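PDB 6P1E: PmoF1 from Methylocystis sp. ATCC 49242, which binds copper(II) through a PCu(A)C domain, seen here as a dimer, and probably serves as a copper chaperone in a methane-oxidising bacterium. Local coordinates for residues E24-F32 with L79-D90; P40-F51 with L101-E112. One frame throughout, in Å; residues are numbered along the deposited sequence.

In the fold
Contacts 1 and 2 are antiparallel strand pairings in one mixed sheet, on opposite sides of the chain's centre, with centres about 14 Å apart. Strand 27-35 is followed in the chain by 41-47, and strand 75-91 by 100-107, so the two pairings alternate along the sequence. Their inner faces meet: Phe29 packs on Met103, and Phe51 lies against Ala27 and Leu88. Contact 1 is the more apolar; its end at Phe32 and Ala80 meets the second subunit, and Ala31's side chain is about 9 Å from a bound copper(II) ion. Contact 2 has more exposed residues, and no other protein chain of the assembly touches it; a carboxylate-bound turn, a salt bridge and waters supplement its buried aliphatic row.

Contact 1 (E24-F32 with L79-D90); sequences EKNASFYAF and LAPGGAYVALLD
Tyr30 lays its ring against Pro81, whose CD stands 3.6 Å from the ring centroid, almost on the ring normal: a CH-pi contact over the face. With CG anti to the carbonyl carbon (chi1 -55°), the ring lies beside the turn Ala80 to Gly83, a type II turn whose third position is Gly82, where a side chain would jam against the carbonyl O of Pro81, which calls for glycine. CE1 of Tyr30 also meets Tyr85 CB at 3.5 Å. An alanine in place of Tyr30 is likely to leave Pro81 without its aromatic partner and open a gap beside Tyr85.

Strand 27-32 runs antiparallel to 85-90, and Ala27 N to Leu88 O and Phe29 N to Val86 O (both 2.8 Å) are backbone hydrogen bonds. Just before the turn, Leu79 N donates to Ala31 O at 2.8 Å. Ala27, Phe29, Val86 and Leu88 share the buried face, where Val86 CG2 meets the ring edge of Phe29 at CD2 (3.9 Å); small Ala27 leaves room for Phe51. Toward Lys25 and Asp90 the packing thins: both residues are exposed, and Lys25 NZ stays 6.4 Å from Asp90 OD1. Backbone bonds and apolar contacts thus carry the pairing, with charge left at its solvent end.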
loop_
_atom_site.group_PDB
_atom_site.type_symbol
_atom_site.label_atom_id
_atom_site.label_comp_id
_atom_site.label_asym_id
_atom_site.label_seq_id
_atom_site.Cartn_x
_atom_site.Cartn_y
_atom_site.Cartn_z
ATOM N N GLU B 24 -0.830 6.911 21.611
ATOM C CA GLU B 24 -1.165 7.898 20.586
ATOM C C GLU B 24 -2.655 7.880 20.229
ATOM O O GLU B 24 -3.323 6.861 20.403
ATOM C CB GLU B 24 -0.326 7.655 19.329
ATOM C CG GLU B 24 1.161 7.945 19.499
ATOM C CD GLU B 24 1.443 9.362 19.966
ATOM O OE1 GLU B 24 0.704 10.286 19.563
ATOM O OE2 GLU B 24 2.405 9.550 20.740
ATOM N N LYS B 25 -3.164 9.009 19.740
ATOM C CA LYS B 25 -4.566 9.121 19.327
ATOM C C LYS B 25 -4.713 9.460 17.838
ATOM O O LYS B 25 -5.822 9.715 17.366
ATOM C CB LYS B 25 -5.291 10.174 20.171
ATOM C CG LYS B 25 -5.465 9.788 21.634
ATOM C CD LYS B 25 -6.523 10.651 22.312
ATOM C CE LYS B 25 -6.668 10.303 23.786
ATOM N NZ LYS B 25 -7.411 11.348 24.545
ATOM N N ASN B 26 -3.603 9.450 17.102
ATOM C CA ASN B 26 -3.620 9.761 15.674
ATOM C C ASN B 26 -3.363 8.532 14.810
ATOM O O ASN B 26 -2.569 7.668 15.172
ATOM C CB ASN B 26 -2.583 10.838 15.342
ATOM C CG ASN B 26 -1.166 10.398 15.646
ATOM O OD1 ASN B 26 -0.877 9.891 16.731
ATOM N ND2 ASN B 26 -0.273 10.585 14.681
ATOM N N ALA B 27 -4.034 8.470 13.663
ATOM C CA ALA B 27 -3.816 7.404 12.688
ATOM C C ALA B 27 -3.423 8.021 11.352
ATOM O O ALA B 27 -3.597 9.220 11.142
ATOM C CB ALA B 27 -5.061 6.552 12.537
ATOM N N SER B 28 -2.902 7.191 10.453
ATOM C CA SER B 28 -2.489 7.643 9.131
ATOM C C SER B 28 -3.209 6.836 8.065
ATOM O O SER B 28 -3.203 5.611 8.120
ATOM C CB SER B 28 -0.975 7.502 8.968
ATOM O OG SER B 28 -0.286 8.299 9.914
ATOM N N PHE B 29 -3.798 7.522 7.088
ATOM C CA PHE B 29 -4.572 6.869 6.035
ATOM C C PHE B 29 -3.803 6.889 4.725
ATOM O O PHE B 29 -3.217 7.907 4.347
ATOM C CB PHE B 29 -5.933 7.548 5.855
ATOM C CG PHE B 29 -6.659 7.136 4.599
ATOM C CD1 PHE B 29 -7.439 5.993 4.575
ATOM C CD2 PHE B 29 -6.560 7.898 3.442
ATOM C CE1 PHE B 29 -8.108 5.616 3.423
ATOM C CE2 PHE B 29 -7.225 7.525 2.289
ATOM C CZ PHE B 29 -8.002 6.384 2.282
ATOM N N TYR B 30 -3.848 5.752 4.037
ATOM C CA TYR B 30 -3.049 5.492 2.852
ATOM C C TYR B 30 -3.921 4.865 1.776
ATOM O O TYR B 30 -4.939 4.245 2.073
ATOM C CB TYR B 30 -1.885 4.558 3.187
ATOM C CG TYR B 30 -0.999 5.036 4.315
ATOM C CD1 TYR B 30 -0.244 6.194 4.192
ATOM C CD2 TYR B 30 -0.899 4.312 5.494
ATOM C CE1 TYR B 30 0.571 6.624 5.219
ATOM C CE2 TYR B 30 -0.086 4.733 6.524
ATOM C CZ TYR B 30 0.648 5.890 6.381
ATOM O OH TYR B 30 1.459 6.313 7.410
ATOM N N ALA B 31 -3.515 5.028 0.523
ATOM C CA ALA B 31 -4.269 4.502 -0.607
ATOM C C ALA B 31 -3.481 4.706 -1.886
ATOM O O ALA B 31 -2.467 5.400 -1.893
ATOM C CB ALA B 31 -5.630 5.166 -0.716
ATOM N N PHE B 32 -3.935 4.059 -2.951
ATOM C CA PHE B 32 -3.415 4.305 -4.284
ATOM C C PHE B 32 -4.534 4.902 -5.117
ATOM O O PHE B 32 -5.578 4.277 -5.295
ATOM C CB PHE B 32 -2.888 3.012 -4.903
ATOM C CG PHE B 32 -1.964 2.248 -4.000
ATOM C CD1 PHE B 32 -0.598 2.433 -4.072
ATOM C CD2 PHE B 32 -2.464 1.358 -3.066
ATOM C CE1 PHE B 32 0.257 1.733 -3.241
ATOM C CE2 PHE B 32 -1.617 0.659 -2.231
ATOM C CZ PHE B 32 -0.255 0.849 -2.318
ATOM N N LEU B 79 -0.369 7.292 -1.718
ATOM C CA LEU B 79 -0.306 7.733 -0.336
ATOM C C LEU B 79 0.218 6.551 0.468
ATOM O O LEU B 79 -0.444 5.517 0.556
ATOM C CB LEU B 79 -1.668 8.195 0.183
ATOM C CG LEU B 79 -2.418 9.231 -0.663
ATOM C CD1 LEU B 79 -3.662 9.709 0.080
ATOM C CD2 LEU B 79 -1.532 10.405 -1.053
ATOM N N ALA B 80 1.411 6.696 1.036
ATOM C CA ALA B 80 2.061 5.597 1.745
ATOM C C ALA B 80 2.945 6.154 2.851
ATOM O O ALA B 80 3.299 7.333 2.819
ATOM C CB ALA B 80 2.880 4.744 0.781
ATOM N N PRO B 81 3.295 5.315 3.840
ATOM C CA PRO B 81 4.168 5.782 4.922
ATOM C C PRO B 81 5.430 6.458 4.395
ATOM O O PRO B 81 6.094 5.918 3.512
ATOM C CB PRO B 81 4.507 4.498 5.676
ATOM C CG PRO B 81 3.357 3.594 5.423
ATOM C CD PRO B 81 2.851 3.924 4.047
ATOM N N GLY B 82 5.742 7.632 4.933
ATOM C CA GLY B 82 6.918 8.382 4.525
ATOM C C GLY B 82 6.629 9.401 3.435
ATOM O O GLY B 82 7.463 10.263 3.151
ATOM N N GLY B 83 5.447 9.307 2.833
ATOM C CA GLY B 83 5.049 10.206 1.764
ATOM C C GLY B 83 3.715 10.855 2.067
ATOM O O GLY B 83 3.312 10.944 3.228
ATOM N N ALA B 84 3.034 11.316 1.022
ATOM C CA ALA B 84 1.719 11.933 1.170
ATOM C C ALA B 84 0.749 10.979 1.858
ATOM O O ALA B 84 0.824 9.763 1.683
ATOM C CB ALA B 84 1.175 12.359 -0.185
ATOM N N TYR B 85 -0.142 11.534 2.670
ATOM C CA TYR B 85 -1.075 10.731 3.444
ATOM C C TYR B 85 -2.151 11.634 4.026
ATOM O O TYR B 85 -2.067 12.858 3.914
ATOM C CB TYR B 85 -0.352 9.977 4.566
ATOM C CG TYR B 85 0.038 10.855 5.735
ATOM C CD1 TYR B 85 -0.625 10.760 6.952
ATOM C CD2 TYR B 85 1.065 11.782 5.620
ATOM C CE1 TYR B 85 -0.273 11.560 8.021
ATOM C CE2 TYR B 85 1.423 12.587 6.682
ATOM C CZ TYR B 85 0.752 12.471 7.882
ATOM O OH TYR B 85 1.109 13.272 8.942
ATOM N N VAL B 86 -3.163 11.023 4.633
ATOM C CA VAL B 86 -4.180 11.765 5.364
ATOM C C VAL B 86 -4.050 11.442 6.844
ATOM O O VAL B 86 -4.084 10.277 7.238
ATOM C CB VAL B 86 -5.601 11.427 4.871
ATOM C CG1 VAL B 86 -6.647 12.225 5.647
ATOM C CG2 VAL B 86 -5.719 11.690 3.383
ATOM N N ALA B 87 -3.894 12.482 7.658
ATOM C CA ALA B 87 -3.829 12.314 9.100
ATOM C C ALA B 87 -5.231 12.242 9.677
ATOM O O ALA B 87 -6.065 13.105 9.404
ATOM C CB ALA B 87 -3.050 13.458 9.736
ATOM N N LEU B 88 -5.486 11.197 10.457
ATOM C CA LEU B 88 -6.754 11.029 11.163
ATOM C C LEU B 88 -6.519 11.319 12.642
ATOM O O LEU B 88 -5.825 10.564 13.319
ATOM C CB LEU B 88 -7.306 9.617 10.964
ATOM C CG LEU B 88 -7.487 9.159 9.514
ATOM C CD1 LEU B 88 -8.077 7.759 9.469
ATOM C CD2 LEU B 88 -8.360 10.126 8.728
ATOM N N LEU B 89 -7.081 12.418 13.133
ATOM C CA LEU B 89 -6.794 12.886 14.486
ATOM C C LEU B 89 -7.946 12.577 15.454
ATOM O O LEU B 89 -9.111 12.554 15.063
ATOM C CB LEU B 89 -6.504 14.391 14.455
ATOM C CG LEU B 89 -5.525 14.864 13.374
ATOM C CD1 LEU B 89 -5.408 16.380 13.385
ATOM C CD2 LEU B 89 -4.171 14.212 13.590
ATOM N N ASP B 90 -7.597 12.333 16.715
ATOM C CA ASP B 90 -8.574 12.177 17.795
ATOM C C ASP B 90 -9.561 11.025 17.602
ATOM O O ASP B 90 -10.769 11.244 17.492
ATOM C CB ASP B 90 -9.361 13.479 17.974
ATOM C CG ASP B 90 -8.463 14.667 18.260
ATOM O OD1 ASP B 90 -7.462 14.501 18.986
ATOM O OD2 ASP B 90 -8.760 15.770 17.755
#

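Contact 2 (P40-F51 with L101-E112); sequences PDKLVAVKVEKF and LEMTLVFEKAGE
A classic beta bulge interrupts the antiparallel pairing of strands 41-47 and 101-107: Val44 and Ala45 both face Val106. Val44 N donates to Val106 O at 3.0 Å, while the bond from Ala45 N to the same oxygen is weak. Val106 N returns a bond to Ala45 O, and the regular ladder runs on through Val46 and Leu105 to Lys47 and Thr104, which exchange two backbone bonds.

At one end, Asp41 binds the turn after strand 101-107. Its CG swings anti to the backbone N (chi1 -152°), bringing OD1 to Lys109 N (2.9 Å) and the syn lone pair of OD2 to Ala110 N (2.9 Å). Lys42 N reaches OD1 from the opposite face of the carboxylate plane to Lys109 N. Aspartate suits this place because its short, two-pronged acceptor serves three amides, fixing the rotation of the group.

On the inward face, Leu43 CD1 sits over the Phe107 ring, 4.2 Å from its centroid, in a CH-pi contact. Farther along, Val46 CG1 presses on Met103 CE at 3.4 Å, tighter than usual for two carbons; the bend of Met103 at chi3 (59°) turns that methyl toward the valine. Leu101 CD2 touches both Val48 CG2 and Phe51 CE2.

The outward face is mixed: Ala45 and Val106 touch, and Lys47 and Thr104 bring polar groups. Lys47 runs beside Thr104, its CE against the threonine methyl, and its NZ forms a salt bridge with Glu112 OE2 (3.2 Å), approached from above the carboxylate plane. Where direct strand bonding ceases, Glu102 O accepts from two waters, one of which bridges to Glu49 N.

Strand 69-71 pairs with 41-47 and strand 111-120 with 101-107, while Leu10 touches Asp41 and Phe107; Val86 of strand 75-91 packs on Val46, and Leu88 on Phe51 and Leu101.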
loop_
_atom_site.group_PDB
_atom_site.type_symbol
_atom_site.label_atom_id
_atom_site.label_comp_id
_atom_site.label_asym_id
_atom_site.label_seq_id
_atom_site.Cartn_x
_atom_site.Cartn_y
_atom_site.Cartn_z
ATOM N N PRO B 40 -7.503 16.856 -14.784
ATOM C CA PRO B 40 -6.985 16.727 -13.420
ATOM C C PRO B 40 -8.091 16.740 -12.373
ATOM O O PRO B 40 -9.197 17.209 -12.648
ATOM C CB PRO B 40 -6.086 17.957 -13.273
ATOM C CG PRO B 40 -6.699 18.965 -14.174
ATOM C CD PRO B 40 -7.248 18.195 -15.344
ATOM N N ASP B 41 -7.784 16.229 -11.186
ATOM C CA ASP B 41 -8.688 16.313 -10.047
ATOM C C ASP B 41 -7.853 16.499 -8.787
ATOM O O ASP B 41 -6.624 16.563 -8.854
ATOM C CB ASP B 41 -9.565 15.059 -9.944
ATOM C CG ASP B 41 -10.914 15.334 -9.289
ATOM O OD1 ASP B 41 -11.019 16.296 -8.496
ATOM O OD2 ASP B 41 -11.875 14.586 -9.569
ATOM N N LYS B 42 -8.519 16.600 -7.642
ATOM C CA LYS B 42 -7.836 16.787 -6.368
ATOM C C LYS B 42 -8.608 16.106 -5.254
ATOM O O LYS B 42 -9.831 16.175 -5.227
ATOM C CB LYS B 42 -7.699 18.273 -6.030
ATOM C CG LYS B 42 -6.999 19.126 -7.068
ATOM C CD LYS B 42 -6.889 20.561 -6.570
ATOM C CE LYS B 42 -6.339 21.495 -7.633
ATOM N NZ LYS B 42 -6.280 22.904 -7.155
ATOM N N LEU B 43 -7.900 15.457 -4.336
ATOM C CA LEU B 43 -8.507 15.057 -3.074
ATOM C C LEU B 43 -8.440 16.267 -2.150
ATOM O O LEU B 43 -7.353 16.680 -1.744
ATOM C CB LEU B 43 -7.796 13.849 -2.463
ATOM C CG LEU B 43 -8.333 13.390 -1.103
ATOM C CD1 LEU B 43 -9.756 12.867 -1.225
ATOM C CD2 LEU B 43 -7.420 12.334 -0.498
ATOM N N VAL B 44 -9.597 16.840 -1.831
ATOM C CA VAL B 44 -9.642 18.103 -1.097
ATOM C C VAL B 44 -10.110 17.946 0.347
ATOM O O VAL B 44 -9.812 18.789 1.193
ATOM C CB VAL B 44 -10.561 19.124 -1.803
ATOM C CG1 VAL B 44 -10.006 19.470 -3.177
ATOM C CG2 VAL B 44 -11.989 18.593 -1.912
ATOM N N ALA B 45 -10.841 16.875 0.632
ATOM C CA ALA B 45 -11.335 16.653 1.985
ATOM C C ALA B 45 -11.599 15.182 2.272
ATOM O O ALA B 45 -11.838 14.386 1.364
ATOM C CB ALA B 45 -12.602 17.466 2.218
ATOM N N VAL B 46 -11.552 14.840 3.555
ATOM C CA VAL B 46 -11.879 13.502 4.024
ATOM C C VAL B 46 -12.787 13.631 5.238
ATOM O O VAL B 46 -12.495 14.393 6.158
ATOM C CB VAL B 46 -10.612 12.698 4.387
ATOM C CG1 VAL B 46 -10.969 11.373 5.059
ATOM C CG2 VAL B 46 -9.762 12.459 3.147
ATOM N N LYS B 47 -13.893 12.895 5.223
ATOM C CA LYS B 47 -14.831 12.891 6.340
ATOM C C LYS B 47 -14.855 11.513 6.993
ATOM O O LYS B 47 -14.967 10.494 6.311
ATOM C CB LYS B 47 -16.229 13.286 5.862
ATOM C CG LYS B 47 -16.304 14.702 5.308
ATOM C CD LYS B 47 -17.724 15.092 4.928
ATOM C CE LYS B 47 -18.197 14.363 3.681
ATOM N NZ LYS B 47 -19.574 14.770 3.290
ATOM N N VAL B 48 -14.752 11.494 8.317
ATOM C CA VAL B 48 -14.711 10.245 9.067
ATOM C C VAL B 48 -15.373 10.442 10.428
ATOM O O VAL B 48 -15.041 11.365 11.170
ATOM C CB VAL B 48 -13.260 9.728 9.230
ATOM C CG1 VAL B 48 -12.368 10.775 9.893
ATOM C CG2 VAL B 48 -13.240 8.413 10.001
ATOM N N GLU B 49 -16.334 9.581 10.736
ATOM C CA GLU B 49 -17.136 9.738 11.939
ATOM C C GLU B 49 -16.390 9.320 13.205
ATOM O O GLU B 49 -16.601 9.897 14.273
ATOM C CB GLU B 49 -18.419 8.917 11.815
ATOM C CG GLU B 49 -19.308 9.338 10.658
ATOM C CD GLU B 49 -20.584 8.526 10.575
ATOM O OE1 GLU B 49 -20.938 7.866 11.576
ATOM O OE2 GLU B 49 -21.231 8.543 9.506
ATOM N N LYS B 50 -15.516 8.324 13.083
ATOM C CA LYS B 50 -14.873 7.727 14.251
ATOM C C LYS B 50 -13.642 8.507 14.719
ATOM O O LYS B 50 -13.047 8.179 15.745
ATOM C CB LYS B 50 -14.476 6.282 13.944
ATOM C CG LYS B 50 -15.648 5.335 13.689
ATOM C CD LYS B 50 -16.713 5.381 14.772
ATOM C CE LYS B 50 -17.830 4.406 14.464
ATOM N NZ LYS B 50 -18.884 4.374 15.514
ATOM N N PHE B 51 -13.260 9.528 13.956
ATOM C CA PHE B 51 -12.168 10.419 14.337
ATOM C C PHE B 51 -12.694 11.846 14.423
ATOM O O PHE B 51 -13.715 12.175 13.822
ATOM C CB PHE B 51 -11.009 10.332 13.340
ATOM C CG PHE B 51 -10.165 9.096 13.492
ATOM C CD1 PHE B 51 -8.954 9.147 14.162
ATOM C CD2 PHE B 51 -10.580 7.887 12.965
ATOM C CE1 PHE B 51 -8.172 8.013 14.301
ATOM C CE2 PHE B 51 -9.804 6.749 13.103
ATOM C CZ PHE B 51 -8.599 6.813 13.772
ATOM N N LEU B 101 -12.932 0.843 8.584
ATOM C CA LEU B 101 -13.216 2.227 8.927
ATOM C C LEU B 101 -13.898 2.880 7.743
ATOM O O LEU B 101 -13.313 3.010 6.669
ATOM C CB LEU B 101 -11.945 2.991 9.304
ATOM C CG LEU B 101 -12.201 4.443 9.722
ATOM C CD1 LEU B 101 -12.901 4.486 11.074
ATOM C CD2 LEU B 101 -10.917 5.255 9.757
ATOM N N GLU B 102 -15.140 3.297 7.951
ATOM C CA GLU B 102 -15.883 3.986 6.913
ATOM C C GLU B 102 -15.400 5.420 6.816
ATOM O O GLU B 102 -15.264 6.111 7.827
ATOM C CB GLU B 102 -17.385 3.949 7.193
ATOM C CG GLU B 102 -18.219 4.631 6.122
ATOM C CD GLU B 102 -19.705 4.396 6.306
ATOM O OE1 GLU B 102 -20.305 5.043 7.190
ATOM O OE2 GLU B 102 -20.273 3.566 5.565
ATOM N N MET B 103 -15.139 5.856 5.590
ATOM C CA MET B 103 -14.672 7.207 5.331
ATOM C C MET B 103 -15.327 7.704 4.058
ATOM O O MET B 103 -15.729 6.907 3.210
ATOM C CB MET B 103 -13.147 7.251 5.178
ATOM C CG MET B 103 -12.362 6.567 6.287
ATOM S SD MET B 103 -10.616 6.378 5.867
ATOM C CE MET B 103 -10.125 8.080 5.612
ATOM N N THR B 104 -15.413 9.021 3.919
ATOM C CA THR B 104 -15.863 9.623 2.677
ATOM C C THR B 104 -14.734 10.473 2.127
ATOM O O THR B 104 -14.261 11.398 2.786
ATOM C CB THR B 104 -17.123 10.491 2.876
ATOM O OG1 THR B 104 -18.166 9.705 3.466
ATOM C CG2 THR B 104 -17.604 11.050 1.542
ATOM N N LEU B 105 -14.298 10.144 0.917
ATOM C CA LEU B 105 -13.301 10.944 0.226
ATOM C C LEU B 105 -14.025 11.942 -0.658
ATOM O O LEU B 105 -14.984 11.588 -1.342
ATOM C CB LEU B 105 -12.362 10.067 -0.606
ATOM C CG LEU B 105 -11.697 8.895 0.119
ATOM C CD1 LEU B 105 -10.808 8.117 -0.842
ATOM C CD2 LEU B 105 -10.907 9.366 1.329
ATOM N N VAL B 106 -13.564 13.186 -0.638
ATOM C CA VAL B 106 -14.184 14.250 -1.413
ATOM C C VAL B 106 -13.201 14.755 -2.456
ATOM O O VAL B 106 -12.150 15.303 -2.122
ATOM C CB VAL B 106 -14.637 15.421 -0.517
ATOM C CG1 VAL B 106 -15.402 16.453 -1.335
ATOM C CG2 VAL B 106 -15.493 14.913 0.638
ATOM N N PHE B 107 -13.547 14.544 -3.721
ATOM C CA PHE B 107 -12.736 15.007 -4.838
ATOM C C PHE B 107 -13.370 16.256 -5.436
ATOM O O PHE B 107 -14.594 16.343 -5.535
ATOM C CB PHE B 107 -12.596 13.909 -5.890
ATOM C CG PHE B 107 -11.897 12.679 -5.387
ATOM C CD1 PHE B 107 -10.513 12.603 -5.384
ATOM C CD2 PHE B 107 -12.625 11.605 -4.899
ATOM C CE1 PHE B 107 -9.866 11.471 -4.917
ATOM C CE2 PHE B 107 -11.985 10.471 -4.429
ATOM C CZ PHE B 107 -10.605 10.405 -4.437
ATOM N N GLU B 108 -12.541 17.222 -5.822
ATOM C CA GLU B 108 -13.040 18.509 -6.309
ATOM C C GLU B 108 -14.006 18.357 -7.484
ATOM O O GLU B 108 -15.043 19.019 -7.527
ATOM C CB GLU B 108 -11.884 19.425 -6.717
ATOM C CG GLU B 108 -12.352 20.809 -7.175
ATOM C CD GLU B 108 -11.210 21.741 -7.533
ATOM O OE1 GLU B 108 -10.151 21.252 -7.981
ATOM O OE2 GLU B 108 -11.376 22.969 -7.366
ATOM N N LYS B 109 -13.653 17.500 -8.437
ATOM C CA LYS B 109 -14.456 17.315 -9.646
ATOM C C LYS B 109 -15.335 16.061 -9.582
ATOM O O LYS B 109 -16.518 16.111 -9.912
ATOM C CB LYS B 109 -13.548 17.233 -10.877
ATOM C CG LYS B 109 -12.607 18.417 -11.057
ATOM C CD LYS B 109 -13.361 19.710 -11.322
ATOM C CE LYS B 109 -12.403 20.875 -11.519
ATOM N NZ LYS B 109 -13.114 22.152 -11.797
ATOM N N ALA B 110 -14.755 14.944 -9.155
ATOM C CA ALA B 110 -15.444 13.655 -9.204
ATOM C C ALA B 110 -16.515 13.504 -8.122
ATOM O O ALA B 110 -17.385 12.639 -8.220
ATOM C CB ALA B 110 -14.431 12.523 -9.088
ATOM N N GLY B 111 -16.456 14.353 -7.103
ATOM C CA GLY B 111 -17.421 14.321 -6.019
ATOM C C GLY B 111 -17.024 13.365 -4.911
ATOM O O GLY B 111 -15.841 13.070 -4.731
ATOM N N GLU B 112 -18.018 12.885 -4.170
ATOM C CA GLU B 112 -17.778 12.088 -2.970
ATOM C C GLU B 112 -17.878 10.585 -3.236
ATOM O O GLU B 112 -18.668 10.141 -4.072
ATOM C CB GLU B 112 -18.767 12.493 -1.873
ATOM C CG GLU B 112 -18.718 13.978 -1.537
ATOM C CD GLU B 112 -19.530 14.338 -0.309
ATOM O OE1 GLU B 112 -20.333 13.499 0.142
ATOM O OE2 GLU B 112 -19.370 15.466 0.207
HETATM O O HOH W 1 -17.779 9.305 6.791
HETATM O O HOH W 2 -17.186 7.924 8.301
HETATM O O HOH W 3 -15.773 6.307 10.454
#